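Local coordinates for UspA1 (Moraxella catarrhalis, PDB 3NTN), which acts as a trimeric autotransporter adhesin on the bacterial outer membrane, binding fibronectin and the receptor CEACAM1, at the interface of chains A and B. Residues are numbered along the deposited sequence; one frame, centred on the assembly and turned at random. Chains: chain A/B, UspA1.

Three copies of UspA1 form the deposited trimer, and the contacts sample one chain pair from the head towards the C-terminal stalk. Contact 1 joins strand 153-154 of chain A to strand 164-165 of chain B and the loop after it; its C-alpha centre lies about 33 Å from that of contact 3 and about 48 Å from that of contact 2. Contacts 3 and 2, about 16 Å apart between the same kind of centres, share helix 182-217 of both chains. Backbone pairing therefore gives way to side-chain packing along the fibre, so that the subunits are fastened together at the paired strands and again along the helices.

Contact 1: the interface of chains A and B. Residues chain A 122, 124, 153-157, 161-162, 164; chain B 164-168.
Parallel beta pairing between subunits of a trimeric autotransporter adhesin forms this interface, which ties the chains together, probably in the neck of this YadA-like head-and-neck fragment. Backbone bonds set the register: B:Val165 N donates to A:Val153 O at 2.9 Å, nearly along the carbonyl axis, and A:Val155 N returns a nearly straight bond (176° at H) to B:Val165 O. Farther on, A:Arg162 brackets B:Val167, its N reaching B:His166 O while A:Arg162 O accepts from B:Gly168 N at 2.7 Å, with that donor well above the carbonyl plane. The main side-chain feature is B:His166, whose backbone takes positive phi (57°) and whose CG stands anti to the carbonyl carbon (chi1 -58°), the ring lying against A:Gly156 and A:Lys157. A:Lys157 CA sits 3.6 Å over the middle of one face of the B:His166 imidazole, and A:Lys124 CD approaches B:His166 NE2 obliquely at 3.7 Å. A water links A:Lys124 NZ to B:His166 N. A:Ser154 OG lies in plane at the ring edge, held there by its 2.7 Å bond to A:Ala122 O. B:His166 ND1 shares another water with A:Glu161 OE1, which may bias its ionisation. B:Val165 CG2 packs on A:Ser154 CB at 3.7 Å, and A:Ile164 CD1 crosses obliquely to B:Ile164 CG2.

Contact 2: the interface of chains A and B. Residues chain A 203, 206, 209-210; chain B 202, 205-206, 209.
With its CG1 anti to the backbone N and CG2 beside it (chi1 175°), A:Val206 sends its two methyls towards different parts of the neighbouring helix. B:Val206 has the same torsion, and the CG2 methyls of A:Val206 and B:Val206 meet tip to tip at 3.6 Å as the side chains cross at about a right angle. B:Leu209 instead turns CG anti to the carbonyl carbon (chi1 -83°) and, with chi2 near anti (-167°), carries CD1 obliquely across to A:Val206 CG1 at 3.8 Å. B:Leu209 CD1 also rests against the backbone of chain A, 3.7 Å from A:Gly210 CA. B:Glu205 extends beyond CG and runs antiparallel alongside A:Val206, so that the carboxylate carbon B:Glu205 CD lies 3.9 Å from A:Val206 CG1 and its aliphatic stem flanks the valine. One turn away, B:Leu202 CD1 comes obliquely to A:Asp203, 3.8 Å from the carboxylate oxygen OD1. A:Asp203 OD1 is 4.4 Å from B:Glu205 OE1, and the like charges, if both are ionised, would repel mildly. No polar bond crosses here, so apolar contact between helices 182-217 contributes to holding the three-helix coiled coil of the adhesin together.

Contact 3: the interface of chains A and B. Residues chain A 192, 195-196, 199; chain B 191, 195, 198-199.
Polar contact in this stretch of the coiled coil centres on B:Asn195, whose CG lies anti to the carbonyl carbon (chi1 -76°) and whose amide points towards the neighbouring helix. B:Asn195 ND2 makes a weak, bent hydrogen bond to the backbone A:Val192 O (3.3 Å, 128° at H), while B:Asn195 OD1 lies against the CB of A:Lys196 at 3.6 Å, the two side chains crossing at about a right angle. A:Asn195 has almost the same torsions, and its CB faces B:Asn195 ND2. Charge is more distant: A:Lys196 NZ and B:Asp198 OD2 are 5.4 Å apart, too far for a salt bridge, although their opposite charges may attract. Apolar packing flanks the amide on both sides. Towards the head, A:Val192 CG1 meets B:Val191 CG1 obliquely at 3.6 Å. Towards the C terminus, A:Ile199 places CG1 anti to the carbonyl carbon (chi1 -72°), and with an extended second torsion its CD1 reaches B:Ile199 CG1 at 3.7 Å and B:Asn195 CB at 3.8 Å. The other branch, A:Ile199 CG2, touches B:Asp198 CB at 3.9 Å. The Asn195 level, set between valine and isoleucine contacts, adds to the cohesion of the helices, and may help fix their register in the trimeric stalk.

Contact 1: the interface of chains A and B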
ATOM      1  N   ALA A 122       1.263   8.836  -9.524  1.00 44.17           N
ATOM      2  CA  ALA A 122       2.608   9.376  -9.825  1.00 45.64           C
ATOM      3  C   ALA A 122       3.706   9.038  -8.766  1.00 45.93           C
ATOM      4  O   ALA A 122       3.476   9.112  -7.560  1.00 45.51           O
ATOM      5  CB  ALA A 122       2.574  10.877 -10.122  1.00 45.74           C
ATOM      6  N   LYS A 124       7.221   9.906  -6.818  1.00 49.30           N
ATOM      7  CA  LYS A 124       7.661  11.097  -6.105  1.00 50.22           C
ATOM      8  C   LYS A 124       8.969  10.786  -5.368  1.00 49.71           C
ATOM      9  O   LYS A 124       9.130   9.702  -4.793  1.00 47.79           O
ATOM     10  CB  LYS A 124       6.563  11.525  -5.107  1.00 50.10           C
ATOM     11  CG  LYS A 124       6.526  13.028  -4.811  1.00 51.66           C
ATOM     12  CD  LYS A 124       5.370  13.292  -3.831  1.00 51.77           C
ATOM     13  CE  LYS A 124       5.710  14.403  -2.862  1.00 51.51           C
ATOM     14  NZ  LYS A 124       4.447  15.066  -2.562  1.00 49.92           N
ATOM     15  N   VAL A 153       6.331   5.080  -1.701  1.00 45.51           N
ATOM     16  CA  VAL A 153       5.174   4.359  -2.133  1.00 41.61           C
ATOM     17  C   VAL A 153       4.100   5.354  -2.488  1.00 41.40           C
ATOM     18  O   VAL A 153       3.744   6.196  -1.663  1.00 41.05           O
ATOM     19  CB  VAL A 153       4.688   3.422  -1.008  1.00 40.10           C
ATOM     20  CG1 VAL A 153       3.413   2.695  -1.438  1.00 35.76           C
ATOM     21  CG2 VAL A 153       5.791   2.403  -0.701  1.00 41.80           C
ATOM     22  N   SER A 154       3.570   5.310  -3.709  1.00 41.88           N
ATOM     23  CA  SER A 154       2.558   6.334  -4.072  1.00 41.47           C
ATOM     24  C   SER A 154       1.233   5.711  -4.243  1.00 41.22           C
ATOM     25  O   SER A 154       1.138   4.581  -4.784  1.00 40.56           O
ATOM     26  CB  SER A 154       2.925   7.040  -5.374  1.00 44.53           C
ATOM     27  OG  SER A 154       1.939   8.024  -5.682  1.00 43.47           O
ATOM     28  N   VAL A 155       0.205   6.391  -3.735  1.00 41.04           N
ATOM     29  CA  VAL A 155      -1.167   5.919  -3.916  1.00 40.40           C
ATOM     30  C   VAL A 155      -2.004   6.791  -4.830  1.00 42.47           C
ATOM     31  O   VAL A 155      -3.188   6.502  -5.041  1.00 44.67           O
ATOM     32  CB  VAL A 155      -1.916   5.707  -2.581  1.00 40.15           C
ATOM     33  CG1 VAL A 155      -1.176   4.722  -1.707  1.00 37.80           C
ATOM     34  CG2 VAL A 155      -2.196   7.052  -1.818  1.00 38.79           C
ATOM     35  N   GLY A 156      -1.428   7.852  -5.392  1.00 43.14           N
ATOM     36  CA  GLY A 156      -2.178   8.672  -6.332  1.00 43.99           C
ATOM     37  C   GLY A 156      -1.324   9.741  -6.976  1.00 45.03           C
ATOM     38  O   GLY A 156      -0.129   9.527  -7.149  1.00 45.85           O
ATOM     39  N   LYS A 157      -1.915  10.881  -7.322  1.00 45.28           N
ATOM     40  CA  LYS A 157      -1.097  12.063  -7.757  1.00 47.85           C
ATOM     41  C   LYS A 157      -1.599  13.393  -7.201  1.00 48.26           C
ATOM     42  O   LYS A 157      -2.616  13.410  -6.523  1.00 47.63           O
ATOM     43  CB  LYS A 157      -0.982  12.173  -9.279  1.00 47.57           C
ATOM     44  CG  LYS A 157      -2.299  12.329  -9.995  1.00 50.71           C
ATOM     45  CD  LYS A 157      -2.017  13.074 -11.294  1.00 56.62           C
ATOM     46  CE  LYS A 157      -3.205  13.166 -12.156  1.00 60.46           C
ATOM     47  NZ  LYS A 157      -2.994  14.372 -13.092  1.00 68.97           N
ATOM     48  N   GLU A 161      -5.579  12.575  -4.989  1.00 46.60           N
ATOM     49  CA  GLU A 161      -4.999  11.796  -3.906  1.00 44.32           C
ATOM     50  C   GLU A 161      -6.005  10.687  -3.563  1.00 43.76           C
ATOM     51  O   GLU A 161      -7.217  10.782  -3.888  1.00 44.48           O
ATOM     52  CB  GLU A 161      -4.720  12.688  -2.682  1.00 43.96           C
ATOM     53  CG  GLU A 161      -3.567  13.700  -2.850  1.00 44.44           C
ATOM     54  CD  GLU A 161      -3.967  14.975  -3.618  1.00 45.99           C
ATOM     55  OE1 GLU A 161      -3.088  15.857  -3.874  1.00 44.40           O
ATOM     56  OE2 GLU A 161      -5.167  15.088  -3.969  1.00 46.93           O
ATOM     57  N   ARG A 162      -5.527   9.646  -2.906  1.00 41.72           N
ATOM     58  CA  ARG A 162      -6.401   8.575  -2.470  1.00 42.18           C
ATOM     59  C   ARG A 162      -6.295   8.397  -0.957  1.00 41.77           C
ATOM     60  O   ARG A 162      -5.188   8.282  -0.402  1.00 40.09           O
ATOM     61  CB  ARG A 162      -6.052   7.247  -3.139  1.00 41.77           C
ATOM     62  CG  ARG A 162      -6.587   7.031  -4.505  1.00 44.46           C
ATOM     63  CD  ARG A 162      -6.306   5.610  -5.067  1.00 44.92           C
ATOM     64  NE  ARG A 162      -6.781   5.608  -6.453  1.00 46.82           N
ATOM     65  CZ  ARG A 162      -6.070   5.828  -7.560  1.00 44.55           C
ATOM     66  NH1 ARG A 162      -4.752   5.981  -7.549  1.00 43.40           N
ATOM     67  NH2 ARG A 162      -6.705   5.827  -8.713  1.00 46.08           N
ATOM     68  N   ILE A 164      -6.339   6.208   2.317  1.00 39.56           N
ATOM     69  CA  ILE A 164      -5.997   4.814   2.698  1.00 38.89           C
ATOM     70  C   ILE A 164      -6.960   4.380   3.809  1.00 38.54           C
ATOM     71  O   ILE A 164      -7.156   5.141   4.781  1.00 40.05           O
ATOM     72  CB  ILE A 164      -4.515   4.602   3.076  1.00 38.07           C
ATOM     73  CG1 ILE A 164      -3.646   5.337   2.036  1.00 39.52           C
ATOM     74  CG2 ILE A 164      -4.233   3.080   3.117  1.00 38.46           C
ATOM     75  CD1 ILE A 164      -2.106   5.129   2.037  1.00 34.98           C
TER
ATOM     76  N   ILE B 164       4.849   7.394   2.416  1.00 38.91           N
ATOM     77  CA  ILE B 164       3.667   7.108   1.592  1.00 38.63           C
ATOM     78  C   ILE B 164       3.112   8.433   1.078  1.00 38.23           C
ATOM     79  O   ILE B 164       2.913   9.331   1.887  1.00 39.97           O
ATOM     80  CB  ILE B 164       2.586   6.256   2.304  1.00 37.71           C
ATOM     81  CG1 ILE B 164       3.240   5.042   2.954  1.00 38.65           C
ATOM     82  CG2 ILE B 164       1.580   5.808   1.241  1.00 38.55           C
ATOM     83  CD1 ILE B 164       2.263   3.951   3.621  1.00 34.53           C
ATOM     84  N   VAL B 165       2.960   8.592  -0.232  1.00 37.80           N
ATOM     85  CA  VAL B 165       2.693   9.931  -0.790  1.00 39.08           C
ATOM     86  C   VAL B 165       1.381  10.021  -1.586  1.00 39.65           C
ATOM     87  O   VAL B 165       0.816   8.984  -2.000  1.00 39.98           O
ATOM     88  CB  VAL B 165       3.858  10.448  -1.682  1.00 40.89           C
ATOM     89  CG1 VAL B 165       5.221  10.519  -0.876  1.00 38.87           C
ATOM     90  CG2 VAL B 165       3.965   9.645  -2.979  1.00 39.49           C
ATOM     91  N   HIS B 166       0.876  11.233  -1.769  1.00 39.84           N
ATOM     92  CA  HIS B 166      -0.444  11.429  -2.395  1.00 40.69           C
ATOM     93  C   HIS B 166      -1.592  10.708  -1.681  1.00 40.44           C
ATOM     94  O   HIS B 166      -2.492  10.123  -2.307  1.00 42.64           O
ATOM     95  CB  HIS B 166      -0.383  11.043  -3.855  1.00 41.27           C
ATOM     96  CG  HIS B 166       0.644  11.808  -4.617  1.00 41.72           C
ATOM     97  ND1 HIS B 166       0.647  13.189  -4.672  1.00 45.14           N
ATOM     98  CD2 HIS B 166       1.689  11.398  -5.364  1.00 43.98           C
ATOM     99  CE1 HIS B 166       1.662  13.592  -5.416  1.00 47.02           C
ATOM    100  NE2 HIS B 166       2.318  12.527  -5.834  1.00 47.53           N
ATOM    101  N   VAL B 167      -1.562  10.775  -0.360  1.00 39.35           N
ATOM    102  CA  VAL B 167      -2.591  10.237   0.522  1.00 38.09           C
ATOM    103  C   VAL B 167      -3.694  11.260   0.750  1.00 39.94           C
ATOM    104  O   VAL B 167      -3.450  12.395   1.182  1.00 40.72           O
ATOM    105  CB  VAL B 167      -1.955   9.843   1.898  1.00 37.53           C
ATOM    106  CG1 VAL B 167      -3.009   9.281   2.860  1.00 35.45           C
ATOM    107  CG2 VAL B 167      -0.713   8.877   1.677  1.00 35.01           C
ATOM    108  N   GLY B 168      -4.922  10.855   0.447  1.00 41.42           N
ATOM    109  CA  GLY B 168      -6.117  11.674   0.709  1.00 41.91           C
ATOM    110  C   GLY B 168      -6.360  11.943   2.191  1.00 41.81           C
ATOM    111  O   GLY B 168      -6.024  11.111   3.067  1.00 40.32           O
TER
HETATM  112  O   HOH W   1      -6.352   8.556   4.193  1.00 22.58           O
HETATM  113  O   HOH W   2       2.651  13.577  -1.064  1.00 22.93           O
HETATM  114  O   HOH W   3      -0.536  15.414  -3.356  1.00 23.50           O

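Contact 2: the interface of chains A and B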
ATOM      1  N   ASP A 203      -8.318  32.183  31.868  1.00 50.47           N
ATOM      2  CA  ASP A 203      -8.349  33.584  31.416  1.00 52.13           C
ATOM      3  C   ASP A 203      -9.489  34.359  32.074  1.00 51.40           C
ATOM      4  O   ASP A 203      -9.282  35.473  32.554  1.00 50.30           O
ATOM      5  CB  ASP A 203      -8.501  33.639  29.892  1.00 54.43           C
ATOM      6  CG  ASP A 203      -8.637  35.050  29.378  1.00 62.47           C
ATOM      7  OD1 ASP A 203      -7.662  35.844  29.446  1.00 64.44           O
ATOM      8  OD2 ASP A 203      -9.751  35.356  28.901  1.00 70.60           O
ATOM      9  N   VAL A 206      -8.376  34.850  35.743  1.00 49.74           N
ATOM     10  CA  VAL A 206      -7.423  35.955  35.801  1.00 50.63           C
ATOM     11  C   VAL A 206      -8.063  37.354  35.614  1.00 49.83           C
ATOM     12  O   VAL A 206      -7.736  38.277  36.358  1.00 51.88           O
ATOM     13  CB  VAL A 206      -6.236  35.739  34.800  1.00 53.13           C
ATOM     14  CG1 VAL A 206      -5.306  36.927  34.773  1.00 55.61           C
ATOM     15  CG2 VAL A 206      -5.513  34.538  35.188  1.00 54.13           C
ATOM     16  N   LEU A 209      -9.907  38.175  38.814  1.00 51.80           N
ATOM     17  CA  LEU A 209      -8.923  38.532  39.814  1.00 53.01           C
ATOM     18  C   LEU A 209      -8.376  39.939  39.573  1.00 52.18           C
ATOM     19  O   LEU A 209      -8.238  40.699  40.530  1.00 54.27           O
ATOM     20  CB  LEU A 209      -7.793  37.503  39.931  1.00 55.49           C
ATOM     21  CG  LEU A 209      -8.059  36.220  40.758  1.00 61.46           C
ATOM     22  CD1 LEU A 209      -6.777  35.490  41.001  1.00 66.95           C
ATOM     23  CD2 LEU A 209      -8.806  36.404  42.074  1.00 65.85           C
ATOM     24  N   GLY A 210      -8.097  40.290  38.315  1.00 50.47           N
ATOM     25  CA  GLY A 210      -7.700  41.657  37.966  1.00 51.40           C
ATOM     26  C   GLY A 210      -8.695  42.720  38.414  1.00 52.14           C
ATOM     27  O   GLY A 210      -8.293  43.760  38.915  1.00 54.15           O
TER
ATOM     28  N   LEU B 202      -0.991  34.487  29.007  1.00 53.56           N
ATOM     29  CA  LEU B 202      -1.684  34.397  30.292  1.00 55.38           C
ATOM     30  C   LEU B 202      -0.693  34.433  31.488  1.00 52.64           C
ATOM     31  O   LEU B 202      -0.940  35.090  32.505  1.00 52.90           O
ATOM     32  CB  LEU B 202      -2.507  33.119  30.321  1.00 59.31           C
ATOM     33  CG  LEU B 202      -3.639  33.253  31.298  1.00 65.09           C
ATOM     34  CD1 LEU B 202      -4.439  34.516  31.010  1.00 71.02           C
ATOM     35  CD2 LEU B 202      -4.499  32.042  31.344  1.00 75.58           C
ATOM     36  N   GLU B 205       0.356  37.854  32.065  1.00 53.54           N
ATOM     37  CA  GLU B 205      -0.682  38.544  32.798  1.00 55.58           C
ATOM     38  C   GLU B 205      -0.725  38.177  34.289  1.00 51.99           C
ATOM     39  O   GLU B 205      -0.741  39.032  35.127  1.00 52.83           O
ATOM     40  CB  GLU B 205      -2.057  38.436  32.127  1.00 59.58           C
ATOM     41  CG  GLU B 205      -2.996  39.570  32.576  1.00 68.54           C
ATOM     42  CD  GLU B 205      -4.413  39.481  31.999  1.00 80.12           C
ATOM     43  OE1 GLU B 205      -4.640  38.627  31.084  1.00 82.81           O
ATOM     44  OE2 GLU B 205      -5.283  40.270  32.478  1.00 86.38           O
ATOM     45  N   VAL B 206      -0.683  36.912  34.618  1.00 50.90           N
ATOM     46  CA  VAL B 206      -0.582  36.493  36.034  1.00 50.99           C
ATOM     47  C   VAL B 206       0.659  37.096  36.778  1.00 49.96           C
ATOM     48  O   VAL B 206       0.541  37.524  37.916  1.00 51.54           O
ATOM     49  CB  VAL B 206      -0.615  34.945  36.129  1.00 53.26           C
ATOM     50  CG1 VAL B 206      -0.397  34.453  37.553  1.00 55.20           C
ATOM     51  CG2 VAL B 206      -1.929  34.450  35.586  1.00 55.03           C
ATOM     52  N   LEU B 209      -0.163  40.679  37.525  1.00 51.47           N
ATOM     53  CA  LEU B 209      -1.130  40.758  38.579  1.00 52.29           C
ATOM     54  C   LEU B 209      -0.442  40.481  39.926  1.00 51.38           C
ATOM     55  O   LEU B 209      -0.755  41.138  40.932  1.00 52.63           O
ATOM     56  CB  LEU B 209      -2.327  39.838  38.350  1.00 54.35           C
ATOM     57  CG  LEU B 209      -3.466  40.348  37.431  1.00 60.38           C
ATOM     58  CD1 LEU B 209      -4.710  39.468  37.549  1.00 65.31           C
ATOM     59  CD2 LEU B 209      -3.886  41.807  37.640  1.00 64.05           C
TER

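Contact 3: the interface of chains A and B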
ATOM      1  N   VAL A 192      -6.307  18.464  23.010  1.00 41.71           N
ATOM      2  CA  VAL A 192      -5.975  19.844  22.565  1.00 41.21           C
ATOM      3  C   VAL A 192      -7.171  20.781  22.755  1.00 42.44           C
ATOM      4  O   VAL A 192      -7.036  21.895  23.267  1.00 43.28           O
ATOM      5  CB  VAL A 192      -5.505  19.884  21.084  1.00 40.42           C
ATOM      6  CG1 VAL A 192      -5.385  21.352  20.529  1.00 39.32           C
ATOM      7  CG2 VAL A 192      -4.266  19.135  20.916  1.00 36.56           C
ATOM      8  N   ASN A 195      -7.457  21.386  26.445  1.00 43.13           N
ATOM      9  CA  ASN A 195      -6.520  22.411  26.828  1.00 43.36           C
ATOM     10  C   ASN A 195      -6.995  23.820  26.475  1.00 44.71           C
ATOM     11  O   ASN A 195      -6.760  24.764  27.241  1.00 45.71           O
ATOM     12  CB  ASN A 195      -5.180  22.176  26.184  1.00 42.40           C
ATOM     13  CG  ASN A 195      -4.363  21.092  26.897  1.00 41.50           C
ATOM     14  OD1 ASN A 195      -4.707  20.623  27.995  1.00 39.18           O
ATOM     15  ND2 ASN A 195      -3.257  20.711  26.267  1.00 40.02           N
ATOM     16  N   LYS A 196      -7.645  23.973  25.319  1.00 44.71           N
ATOM     17  CA  LYS A 196      -8.007  25.300  24.857  1.00 46.27           C
ATOM     18  C   LYS A 196      -9.153  25.862  25.712  1.00 47.60           C
ATOM     19  O   LYS A 196      -9.182  27.050  25.978  1.00 48.93           O
ATOM     20  CB  LYS A 196      -8.402  25.228  23.402  1.00 46.91           C
ATOM     21  CG  LYS A 196      -8.945  26.476  22.814  1.00 48.95           C
ATOM     22  CD  LYS A 196      -9.071  26.300  21.293  1.00 52.93           C
ATOM     23  CE  LYS A 196     -10.027  27.344  20.706  1.00 58.32           C
ATOM     24  NZ  LYS A 196      -9.275  28.598  20.514  1.00 58.97           N
ATOM     25  N   ILE A 199      -7.730  26.905  29.037  1.00 46.99           N
ATOM     26  CA  ILE A 199      -7.067  28.216  28.898  1.00 48.17           C
ATOM     27  C   ILE A 199      -8.089  29.380  29.011  1.00 49.99           C
ATOM     28  O   ILE A 199      -7.868  30.391  29.710  1.00 49.84           O
ATOM     29  CB  ILE A 199      -6.245  28.278  27.585  1.00 48.68           C
ATOM     30  CG1 ILE A 199      -4.990  27.386  27.729  1.00 47.35           C
ATOM     31  CG2 ILE A 199      -5.881  29.742  27.209  1.00 49.38           C
ATOM     32  CD1 ILE A 199      -4.345  26.954  26.450  1.00 46.33           C
TER
ATOM     33  N   VAL B 191      -3.139  24.777  16.129  1.00 42.45           N
ATOM     34  CA  VAL B 191      -3.916  25.005  17.327  1.00 41.52           C
ATOM     35  C   VAL B 191      -3.074  24.789  18.551  1.00 41.79           C
ATOM     36  O   VAL B 191      -3.130  25.594  19.457  1.00 42.24           O
ATOM     37  CB  VAL B 191      -5.114  24.061  17.402  1.00 40.84           C
ATOM     38  CG1 VAL B 191      -5.902  24.354  18.642  1.00 42.67           C
ATOM     39  CG2 VAL B 191      -5.992  24.255  16.169  1.00 39.11           C
ATOM     40  N   ASN B 195      -2.377  27.416  21.421  1.00 42.39           N
ATOM     41  CA  ASN B 195      -2.500  27.180  22.852  1.00 42.15           C
ATOM     42  C   ASN B 195      -1.249  27.521  23.639  1.00 43.36           C
ATOM     43  O   ASN B 195      -1.326  28.031  24.756  1.00 43.65           O
ATOM     44  CB  ASN B 195      -2.875  25.737  23.136  1.00 41.10           C
ATOM     45  CG  ASN B 195      -4.336  25.475  22.858  1.00 40.02           C
ATOM     46  OD1 ASN B 195      -5.075  26.424  22.638  1.00 39.09           O
ATOM     47  ND2 ASN B 195      -4.759  24.200  22.848  1.00 38.87           N
ATOM     48  N   ASP B 198      -0.990  31.367  23.876  1.00 44.19           N
ATOM     49  CA  ASP B 198      -2.015  31.820  24.780  1.00 44.59           C
ATOM     50  C   ASP B 198      -1.563  31.580  26.203  1.00 44.46           C
ATOM     51  O   ASP B 198      -1.745  32.463  27.021  1.00 44.17           O
ATOM     52  CB  ASP B 198      -3.377  31.124  24.521  1.00 43.14           C
ATOM     53  CG  ASP B 198      -4.002  31.546  23.191  1.00 45.54           C
ATOM     54  OD1 ASP B 198      -3.461  32.448  22.520  1.00 44.81           O
ATOM     55  OD2 ASP B 198      -5.035  30.975  22.790  1.00 48.58           O
ATOM     56  N   ILE B 199      -0.951  30.415  26.464  1.00 44.94           N
ATOM     57  CA  ILE B 199      -0.418  30.087  27.814  1.00 46.42           C
ATOM     58  C   ILE B 199       0.636  31.089  28.267  1.00 47.83           C
ATOM     59  O   ILE B 199       0.611  31.589  29.415  1.00 48.03           O
ATOM     60  CB  ILE B 199       0.112  28.593  27.902  1.00 46.74           C
ATOM     61  CG1 ILE B 199      -1.076  27.631  27.950  1.00 45.29           C
ATOM     62  CG2 ILE B 199       1.016  28.362  29.140  1.00 47.41           C
ATOM     63  CD1 ILE B 199      -0.856  26.249  27.445  1.00 44.31           C
TER